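Local atomic coordinates of O-ureido-L-serine synthase (Streptomyces lavendulae, PDB entry 3X44), a protein that catalyses the pyridoxal 5'-phosphate-dependent addition of hydroxyurea to O-acetyl-L-serine, giving O-ureido-L-serine for the biosynthesis of the antibiotic D-cycloserine. Residues Ala47-Leu52 with Asn145-Ser150; Gly63-Glu68 with Tyr135-Ala140; Arg88-Met93 with Lys111-Pro116. The protein carries 1 engineered substitution. All blocks are in the same frame, centred on the assembly; numbering follows the deposited sequence.

Contact 1: Ala47-Leu52 with Asn145-Ser150; sequences ALSVVL and NPANPS
Ser-49 and Val-50 each hold one branch anti to the backbone N, and these branches meet residues 145-147. In Ser-49 (chi1 -172°) the branch is OG, which donates to Ala-147 O in a very short hydrogen bond of 2.5 Å. In Val-50 (chi1 174°) it is the methyl CG1, which lies 3.4 Å from Asn-145 ND2. The other methyl of Val-50, CG2, borders the same ND2 at 3.8 Å. Ala-147 CB faces the helix beside them, 4.1 Å from Val-50 CA. Asn-145 OD1 accepts from Ala-147 N at 2.9 Å, the donor lying 38° above the carbonyl plane, and so caps the turn that leads into helix 147-164. A water accepts from Asn-145 ND2 and donates to Val-50 O, bridging helix 43-56 to the turn at Asn-145. ND2 also donates to Ala-140 O. Nearby, Asn-148 ND2 bonds to OG1 of Thr-178, which binds pyridoxal 5'-phosphate. The Asn-145 amide is thus used at both ends, which fixes which way round it sits. Ala-147 O takes a second, weak bond from Ser-150 OG, so two hydroxyls serve this one carbonyl in a buried joint between helices 43-56 and 147-164.

Contact 2: Gly63-Glu68 with Tyr135-Ala140; sequences GDTIVE and YGWFRA
Thr-65 lays its CG2 methyl over the five-membered ring of Trp-137, 3.4 Å from the ring centroid and 9° off the normal. This is a CH-pi contact. Val-67 CG1 sits between its own N and carbonyl carbon (chi1 69°) and comes to 3.4 Å from Arg-139 CD. On the face of the sheet that carries Ile-66 and Phe-138, Ile-66 CG1 packs at 3.9 Å from Phe-138 CD2. Arg-139 turns its bent chain back to strand 65-70. Its NH1 forms a salt bridge with Glu-68 OE1 at 2.9 Å, nearly straight at 174°. NH1 reaches that oxygen from above the carboxylate plane, while OE1 lies close to the guanidinium plane. NH1 also donates to Val-67 O at 3.1 Å, and Val-67 O takes a weak bond from Ala-140 N as well.

The backbones set this register. Phe-138 N donates to Thr-65 O at 2.8 Å, and Val-67 N to Phe-138 O at 2.8 Å. These are the bonds of a short parallel pairing of strands 65-70 and 138-139, at an edge of the sheet. Further out, Tyr-135 CB packs on the opposite face of the Trp-137 ring, and Leu-318 of a third subunit packs on Tyr-135 and Trp-137. Asp-129 holds Arg-139 NE, Gln-142 N donates to Glu-68 OE2, and a water links Glu-68 OE1 to Arg-139 NH2. The guanidinium is therefore gripped on all three nitrogens. The Glu-68 side chain, fixed at both oxygens, lies about 6 Å from the bound cofactor adduct. The Arg-139 charge and the Gln-142 N-H would probably favour its ionised form.

Contact 3: Arg88-Met93 with Lys111-Pro116; sequences RFVAVM and KLVLFP
Phe-89, Ala-91 and Met-93 share five backbone hydrogen bonds with Lys-111, Val-113 and Phe-115. Lys-111 N donates to Phe-89 O at 2.8 Å. Ala-91 N donates to Lys-111 O, also at 2.8 Å, from 40° above the carbonyl plane. Val-113 N then reaches Ala-91 O at 2.7 Å, and Met-93 N reaches Val-113 O at 2.9 Å. The last bond is longer: Phe-115 N lies 3.3 Å from Met-93 O. That carbonyl is also approached by Leu-114 CA in a CA-H...O contact.

The strands run parallel, with their directions 20° apart. Helix 99-107 connects them, so they form a beta-alpha-beta unit, the repeating element of the open alpha/beta sheets in this enzyme family. The helix lies over the face that carries Ala-91 and Met-93, touching them through Ile-105 and Arg-102. On this face Met-93 CE meets Leu-112 CD1 at 3.8 Å. On the other face Val-90 CG1 meets Val-113 CG2 at 3.8 Å. Val-92 CG1 also packs 3.9 Å from Phe-115 CD1, the two side chains crossing at about a right angle. Phe-115 holds CG between its own N and carbonyl carbon (chi1 71°), and its ring atoms CD1 and CE1 lie against the Met-93 carbonyl group.

Other backbone groups find partners on the outer sides. Val-90 N donates to Ile-66 O, and both Val-90 and Val-92 make backbone bonds to Glu-68 on the same strand, 65-70. Strand 111-115 is an edge strand of the sheet within this chain, and on its far side a third subunit offers Asp-311 OD2 to Leu-112 N, Ser-310 OG to Leu-114 N and a cation-pi contact from Trp-314 to Lys-111.

How the contacts relate
Contacts 2 and 3 belong to one parallel four-stranded sheet, ordered 111-115, 88-94, 65-70, 138-139. Their centres are 12 Å apart. Strands 65-70 and 88-94 are neighbours, joined among others by Ile-66 N to Arg-88 O. Contact 1 lies beside the 138-139 edge, 15 Å from contact 2 and 20 Å from contact 3 between centres. It joins helices 43-56 and 147-164, and Val-50 packs on Phe-138. Along the chain, contact 1 encloses contact 2, which encloses contact 3. The sheet and helix 43-56, which begins at the engineered Ala-43 where the native lysine carries the cofactor, are thus built from the same part of the chain. Contacts 2 and 3 also touch the third subunit.

Contact 1: Ala47-Leu52 with Asn145-Ser150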
loop_
_atom_site.group_PDB
_atom_site.type_symbol
_atom_site.label_atom_id
_atom_site.label_comp_id
_atom_site.label_asym_id
_atom_site.label_seq_id
_atom_site.Cartn_x
_atom_site.Cartn_y
_atom_site.Cartn_z
ATOM N N ALA A 47 -0.364 -18.256 -13.245
ATOM C CA ALA A 47 0.882 -18.339 -13.993
ATOM C C ALA A 47 2.113 -18.264 -13.103
ATOM O O ALA A 47 3.032 -19.068 -13.240
ATOM C CB ALA A 47 0.929 -17.244 -15.048
ATOM N N LEU A 48 2.128 -17.290 -12.201
ATOM C CA LEU A 48 3.247 -17.110 -11.285
ATOM C C LEU A 48 3.348 -18.297 -10.331
ATOM O O LEU A 48 4.431 -18.839 -10.098
ATOM C CB LEU A 48 3.055 -15.824 -10.473
ATOM C CG LEU A 48 4.111 -15.525 -9.410
ATOM C CD1 LEU A 48 5.437 -15.211 -10.083
ATOM C CD2 LEU A 48 3.654 -14.362 -8.549
ATOM N N SER A 49 2.203 -18.699 -9.789
ATOM C CA SER A 49 2.159 -19.794 -8.843
ATOM C C SER A 49 2.679 -21.110 -9.390
ATOM O O SER A 49 3.512 -21.755 -8.760
ATOM C CB SER A 49 0.738 -20.000 -8.332
ATOM O OG SER A 49 0.743 -20.951 -7.283
ATOM N N VAL A 50 2.178 -21.507 -10.555
ATOM C CA VAL A 50 2.588 -22.759 -11.170
ATOM C C VAL A 50 4.082 -22.764 -11.491
ATOM O O VAL A 50 4.773 -23.761 -11.269
ATOM C CB VAL A 50 1.784 -23.028 -12.464
ATOM C CG1 VAL A 50 2.322 -24.266 -13.160
ATOM C CG2 VAL A 50 0.295 -23.203 -12.128
ATOM N N VAL A 51 4.573 -21.643 -12.004
ATOM C CA VAL A 51 5.982 -21.503 -12.356
ATOM C C VAL A 51 6.881 -21.547 -11.115
ATOM O O VAL A 51 7.884 -22.264 -11.090
ATOM C CB VAL A 51 6.218 -20.180 -13.124
ATOM C CG1 VAL A 51 7.697 -19.832 -13.153
ATOM C CG2 VAL A 51 5.681 -20.315 -14.530
ATOM N N LEU A 52 6.519 -20.786 -10.087
ATOM C CA LEU A 52 7.295 -20.765 -8.847
ATOM C C LEU A 52 7.315 -22.156 -8.209
ATOM O O LEU A 52 8.353 -22.628 -7.750
ATOM C CB LEU A 52 6.693 -19.763 -7.858
ATOM C CG LEU A 52 6.797 -18.271 -8.200
ATOM C CD1 LEU A 52 6.193 -17.465 -7.067
ATOM C CD2 LEU A 52 8.248 -17.870 -8.431
ATOM N N ASN A 145 -3.491 -28.659 -11.414
ATOM C CA ASN A 145 -2.396 -28.222 -10.567
ATOM C C ASN A 145 -2.837 -27.550 -9.274
ATOM O O ASN A 145 -3.436 -26.472 -9.294
ATOM C CB ASN A 145 -1.473 -27.282 -11.344
ATOM C CG ASN A 145 -0.123 -27.140 -10.691
ATOM O OD1 ASN A 145 -0.001 -27.263 -9.476
ATOM N ND2 ASN A 145 0.905 -26.877 -11.492
ATOM N N PRO A 146 -2.522 -28.176 -8.129
ATOM C CA PRO A 146 -2.870 -27.660 -6.802
ATOM C C PRO A 146 -2.329 -26.246 -6.590
ATOM O O PRO A 146 -2.879 -25.478 -5.803
ATOM C CB PRO A 146 -2.228 -28.662 -5.846
ATOM C CG PRO A 146 -2.085 -29.914 -6.648
ATOM C CD PRO A 146 -1.787 -29.454 -8.040
ATOM N N ALA A 147 -1.252 -25.913 -7.295
ATOM C CA ALA A 147 -0.635 -24.590 -7.193
ATOM C C ALA A 147 -1.573 -23.484 -7.677
ATOM O O ALA A 147 -1.338 -22.306 -7.429
ATOM C CB ALA A 147 0.664 -24.560 -7.999
ATOM N N ASN A 148 -2.631 -23.872 -8.373
ATOM C CA ASN A 148 -3.607 -22.929 -8.901
ATOM C C ASN A 148 -4.487 -22.426 -7.750
ATOM O O ASN A 148 -4.345 -21.283 -7.320
ATOM C CB ASN A 148 -4.420 -23.623 -10.008
ATOM C CG ASN A 148 -5.609 -22.807 -10.491
ATOM O OD1 ASN A 148 -5.876 -21.698 -10.013
ATOM N ND2 ASN A 148 -6.335 -23.363 -11.453
ATOM N N PRO A 149 -5.378 -23.281 -7.212
ATOM C CA PRO A 149 -6.240 -22.841 -6.108
ATOM C C PRO A 149 -5.474 -22.362 -4.871
ATOM O O PRO A 149 -5.960 -21.516 -4.119
ATOM C CB PRO A 149 -7.103 -24.080 -5.805
ATOM C CG PRO A 149 -6.335 -25.226 -6.360
ATOM C CD PRO A 149 -5.640 -24.687 -7.573
ATOM N N SER A 150 -4.275 -22.900 -4.662
ATOM C CA SER A 150 -3.480 -22.520 -3.504
ATOM C C SER A 150 -3.061 -21.054 -3.530
ATOM O O SER A 150 -3.068 -20.394 -2.498
ATOM C CB SER A 150 -2.241 -23.418 -3.385
ATOM O OG SER A 150 -1.161 -22.899 -4.140
HETATM O O HOH W 1 3.670 -26.178 -10.638
#

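Contact 2: Gly63-Glu68 with Tyr135-Ala140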
loop_
_atom_site.group_PDB
_atom_site.type_symbol
_atom_site.label_atom_id
_atom_site.label_comp_id
_atom_site.label_asym_id
_atom_site.label_seq_id
_atom_site.Cartn_x
_atom_site.Cartn_y
_atom_site.Cartn_z
ATOM N N GLY A 63 15.514 -21.493 -19.761
ATOM C CA GLY A 63 15.505 -21.956 -21.136
ATOM C C GLY A 63 14.483 -23.054 -21.375
ATOM O O GLY A 63 14.238 -23.441 -22.520
ATOM N N ASP A 64 13.890 -23.563 -20.297
ATOM C CA ASP A 64 12.883 -24.618 -20.410
ATOM C C ASP A 64 11.634 -24.092 -21.114
ATOM O O ASP A 64 11.367 -22.887 -21.105
ATOM C CB ASP A 64 12.502 -25.136 -19.025
ATOM C CG ASP A 64 13.347 -26.321 -18.591
ATOM O OD1 ASP A 64 13.215 -26.738 -17.421
ATOM O OD2 ASP A 64 14.143 -26.830 -19.412
ATOM N N THR A 65 10.873 -25.001 -21.717
ATOM C CA THR A 65 9.657 -24.630 -22.434
ATOM C C THR A 65 8.388 -25.058 -21.693
ATOM O O THR A 65 8.263 -26.201 -21.262
ATOM C CB THR A 65 9.642 -25.258 -23.848
ATOM O OG1 THR A 65 10.681 -24.673 -24.648
ATOM C CG2 THR A 65 8.295 -25.024 -24.518
ATOM N N ILE A 66 7.449 -24.129 -21.560
ATOM C CA ILE A 66 6.188 -24.395 -20.879
ATOM C C ILE A 66 5.063 -24.430 -21.906
ATOM O O ILE A 66 4.983 -23.564 -22.782
ATOM C CB ILE A 66 5.876 -23.292 -19.827
ATOM C CG1 ILE A 66 6.930 -23.312 -18.718
ATOM C CG2 ILE A 66 4.491 -23.505 -19.233
ATOM C CD1 ILE A 66 7.335 -21.942 -18.233
ATOM N N VAL A 67 4.204 -25.441 -21.804
ATOM C CA VAL A 67 3.084 -25.577 -22.729
ATOM C C VAL A 67 1.784 -25.721 -21.953
ATOM O O VAL A 67 1.733 -26.414 -20.932
ATOM C CB VAL A 67 3.249 -26.802 -23.664
ATOM C CG1 VAL A 67 3.125 -28.098 -22.871
ATOM C CG2 VAL A 67 2.197 -26.755 -24.764
ATOM N N GLU A 68 0.737 -25.066 -22.444
ATOM C CA GLU A 68 -0.560 -25.112 -21.780
ATOM C C GLU A 68 -1.725 -24.835 -22.729
ATOM O O GLU A 68 -1.603 -24.043 -23.667
ATOM C CB GLU A 68 -0.583 -24.090 -20.645
ATOM C CG GLU A 68 -1.921 -23.987 -19.940
ATOM C CD GLU A 68 -2.238 -25.233 -19.149
ATOM O OE1 GLU A 68 -2.511 -26.281 -19.773
ATOM O OE2 GLU A 68 -2.209 -25.164 -17.904
ATOM N N TYR A 135 8.220 -33.441 -27.058
ATOM C CA TYR A 135 9.358 -32.544 -26.896
ATOM C C TYR A 135 9.887 -32.347 -25.478
ATOM O O TYR A 135 10.899 -31.669 -25.284
ATOM C CB TYR A 135 9.017 -31.195 -27.522
ATOM C CG TYR A 135 8.523 -31.327 -28.944
ATOM C CD1 TYR A 135 7.158 -31.282 -29.238
ATOM C CD2 TYR A 135 9.422 -31.523 -29.996
ATOM C CE1 TYR A 135 6.703 -31.428 -30.548
ATOM C CE2 TYR A 135 8.972 -31.670 -31.307
ATOM C CZ TYR A 135 7.616 -31.621 -31.573
ATOM O OH TYR A 135 7.178 -31.759 -32.868
ATOM N N GLY A 136 9.209 -32.930 -24.494
ATOM C CA GLY A 136 9.649 -32.818 -23.111
ATOM C C GLY A 136 9.315 -31.520 -22.390
ATOM O O GLY A 136 9.828 -31.259 -21.301
ATOM N N TRP A 137 8.451 -30.708 -22.989
ATOM C CA TRP A 137 8.065 -29.432 -22.392
ATOM C C TRP A 137 7.319 -29.619 -21.081
ATOM O O TRP A 137 6.712 -30.665 -20.847
ATOM C CB TRP A 137 7.189 -28.655 -23.367
ATOM C CG TRP A 137 7.829 -28.439 -24.688
ATOM C CD1 TRP A 137 9.168 -28.468 -24.971
ATOM C CD2 TRP A 137 7.165 -28.115 -25.913
ATOM N NE1 TRP A 137 9.375 -28.178 -26.300
ATOM C CE2 TRP A 137 8.163 -27.957 -26.901
ATOM C CE3 TRP A 137 5.821 -27.941 -26.272
ATOM C CZ2 TRP A 137 7.860 -27.633 -28.225
ATOM C CZ3 TRP A 137 5.521 -27.619 -27.590
ATOM C CH2 TRP A 137 6.538 -27.467 -28.551
ATOM N N PHE A 138 7.370 -28.603 -20.224
ATOM C CA PHE A 138 6.687 -28.652 -18.932
ATOM C C PHE A 138 5.218 -28.310 -19.145
ATOM O O PHE A 138 4.896 -27.392 -19.899
ATOM C CB PHE A 138 7.328 -27.651 -17.964
ATOM C CG PHE A 138 6.557 -27.451 -16.685
ATOM C CD1 PHE A 138 6.608 -28.400 -15.666
ATOM C CD2 PHE A 138 5.781 -26.310 -16.498
ATOM C CE1 PHE A 138 5.896 -28.215 -14.479
ATOM C CE2 PHE A 138 5.069 -26.116 -15.319
ATOM C CZ PHE A 138 5.126 -27.071 -14.308
ATOM N N ARG A 139 4.333 -29.060 -18.497
ATOM C CA ARG A 139 2.899 -28.823 -18.607
ATOM C C ARG A 139 2.416 -28.110 -17.349
ATOM O O ARG A 139 2.633 -28.590 -16.240
ATOM C CB ARG A 139 2.136 -30.147 -18.751
ATOM C CG ARG A 139 2.317 -30.853 -20.084
ATOM C CD ARG A 139 1.287 -30.395 -21.105
ATOM N NE ARG A 139 -0.083 -30.629 -20.654
ATOM C CZ ARG A 139 -0.929 -29.664 -20.310
ATOM N NH1 ARG A 139 -0.547 -28.394 -20.365
ATOM N NH2 ARG A 139 -2.156 -29.970 -19.910
ATOM N N ALA A 140 1.768 -26.963 -17.517
ATOM C CA ALA A 140 1.260 -26.233 -16.366
ATOM C C ALA A 140 0.079 -26.985 -15.744
ATOM O O ALA A 140 -0.146 -26.903 -14.540
ATOM C CB ALA A 140 0.834 -24.822 -16.781
HETATM O O HOH W 2 -4.258 -28.086 -19.354
#

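Contact 3: Arg88-Met93 with Lys111-Pro116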
loop_
_atom_site.group_PDB
_atom_site.type_symbol
_atom_site.label_atom_id
_atom_site.label_comp_id
_atom_site.label_asym_id
_atom_site.label_seq_id
_atom_site.Cartn_x
_atom_site.Cartn_y
_atom_site.Cartn_z
ATOM N N ARG A 88 10.525 -20.324 -22.190
ATOM C CA ARG A 88 9.909 -20.354 -23.507
ATOM C C ARG A 88 8.488 -20.825 -23.227
ATOM O O ARG A 88 8.280 -21.662 -22.347
ATOM C CB ARG A 88 10.635 -21.348 -24.423
ATOM C CG ARG A 88 11.920 -20.804 -25.041
ATOM C CD ARG A 88 13.006 -21.879 -25.132
ATOM N NE ARG A 88 14.195 -21.409 -25.844
ATOM C CZ ARG A 88 15.324 -22.104 -25.965
ATOM N NH1 ARG A 88 15.431 -23.310 -25.420
ATOM N NH2 ARG A 88 16.349 -21.597 -26.638
ATOM N N PHE A 89 7.515 -20.286 -23.952
ATOM C CA PHE A 89 6.123 -20.664 -23.749
ATOM C C PHE A 89 5.394 -20.963 -25.062
ATOM O O PHE A 89 5.593 -20.280 -26.071
ATOM C CB PHE A 89 5.375 -19.556 -22.987
ATOM C CG PHE A 89 3.916 -19.858 -22.772
ATOM C CD1 PHE A 89 3.527 -20.957 -22.008
ATOM C CD2 PHE A 89 2.933 -19.084 -23.380
ATOM C CE1 PHE A 89 2.184 -21.291 -21.856
ATOM C CE2 PHE A 89 1.584 -19.402 -23.238
ATOM C CZ PHE A 89 1.207 -20.511 -22.475
ATOM N N VAL A 90 4.548 -21.988 -25.032
ATOM C CA VAL A 90 3.769 -22.401 -26.194
ATOM C C VAL A 90 2.314 -22.526 -25.773
ATOM O O VAL A 90 1.982 -23.362 -24.934
ATOM C CB VAL A 90 4.203 -23.790 -26.717
ATOM C CG1 VAL A 90 3.444 -24.116 -27.999
ATOM C CG2 VAL A 90 5.696 -23.828 -26.945
ATOM N N ALA A 91 1.448 -21.706 -26.359
ATOM C CA ALA A 91 0.030 -21.740 -26.025
ATOM C C ALA A 91 -0.759 -22.620 -26.992
ATOM O O ALA A 91 -0.528 -22.589 -28.198
ATOM C CB ALA A 91 -0.540 -20.329 -26.031
ATOM N N VAL A 92 -1.675 -23.410 -26.441
ATOM C CA VAL A 92 -2.546 -24.288 -27.217
ATOM C C VAL A 92 -3.918 -23.669 -26.992
ATOM O O VAL A 92 -4.489 -23.811 -25.919
ATOM C CB VAL A 92 -2.541 -25.725 -26.662
ATOM C CG1 VAL A 92 -3.678 -26.523 -27.283
ATOM C CG2 VAL A 92 -1.204 -26.389 -26.956
ATOM N N MET A 93 -4.444 -22.986 -28.003
ATOM C CA MET A 93 -5.719 -22.296 -27.854
ATOM C C MET A 93 -6.744 -22.523 -28.958
ATOM O O MET A 93 -6.398 -22.611 -30.132
ATOM C CB MET A 93 -5.440 -20.794 -27.719
ATOM C CG MET A 93 -6.645 -19.946 -27.386
ATOM S SD MET A 93 -6.124 -18.277 -26.940
ATOM C CE MET A 93 -5.167 -17.794 -28.399
ATOM N N LYS A 111 4.477 -18.823 -28.210
ATOM C CA LYS A 111 4.221 -19.517 -29.464
ATOM C C LYS A 111 2.735 -19.831 -29.440
ATOM O O LYS A 111 2.131 -19.870 -28.370
ATOM C CB LYS A 111 5.040 -20.807 -29.547
ATOM C CG LYS A 111 6.531 -20.585 -29.788
ATOM C CD LYS A 111 6.803 -20.107 -31.212
ATOM C CE LYS A 111 8.157 -19.417 -31.314
ATOM N NZ LYS A 111 8.507 -19.064 -32.722
ATOM N N LEU A 112 2.159 -20.067 -30.614
ATOM C CA LEU A 112 0.730 -20.329 -30.737
ATOM C C LEU A 112 0.364 -21.590 -31.520
ATOM O O LEU A 112 0.791 -21.772 -32.659
ATOM C CB LEU A 112 0.075 -19.116 -31.400
ATOM C CG LEU A 112 -1.442 -18.968 -31.434
ATOM C CD1 LEU A 112 -2.020 -19.087 -30.036
ATOM C CD2 LEU A 112 -1.775 -17.615 -32.034
ATOM N N VAL A 113 -0.426 -22.458 -30.893
ATOM C CA VAL A 113 -0.897 -23.687 -31.523
ATOM C C VAL A 113 -2.419 -23.625 -31.449
ATOM O O VAL A 113 -3.007 -23.769 -30.376
ATOM C CB VAL A 113 -0.400 -24.963 -30.772
ATOM C CG1 VAL A 113 -1.050 -26.203 -31.361
ATOM C CG2 VAL A 113 1.114 -25.081 -30.871
ATOM N N LEU A 114 -3.059 -23.385 -32.586
ATOM C CA LEU A 114 -4.509 -23.294 -32.614
ATOM C C LEU A 114 -5.146 -24.628 -32.982
ATOM O O LEU A 114 -4.509 -25.485 -33.594
ATOM C CB LEU A 114 -4.949 -22.216 -33.609
ATOM C CG LEU A 114 -4.315 -20.832 -33.430
ATOM C CD1 LEU A 114 -4.848 -19.869 -34.493
ATOM C CD2 LEU A 114 -4.609 -20.318 -32.031
ATOM N N PHE A 115 -6.402 -24.797 -32.591
ATOM C CA PHE A 115 -7.154 -26.010 -32.887
ATOM C C PHE A 115 -8.633 -25.650 -32.967
ATOM O O PHE A 115 -9.064 -24.638 -32.410
ATOM C CB PHE A 115 -6.916 -27.086 -31.812
ATOM C CG PHE A 115 -7.546 -26.782 -30.474
ATOM C CD1 PHE A 115 -6.835 -26.087 -29.496
ATOM C CD2 PHE A 115 -8.843 -27.213 -30.181
ATOM C CE1 PHE A 115 -7.406 -25.819 -28.239
ATOM C CE2 PHE A 115 -9.427 -26.952 -28.928
ATOM C CZ PHE A 115 -8.704 -26.252 -27.957
ATOM N N PRO A 116 -9.427 -26.469 -33.672
ATOM C CA PRO A 116 -10.865 -26.204 -33.805
ATOM C C PRO A 116 -11.546 -25.999 -32.451
ATOM O O PRO A 116 -11.693 -26.936 -31.662
ATOM C CB PRO A 116 -11.386 -27.428 -34.562
ATOM C CG PRO A 116 -10.180 -27.917 -35.339
ATOM C CD PRO A 116 -9.022 -27.688 -34.396
#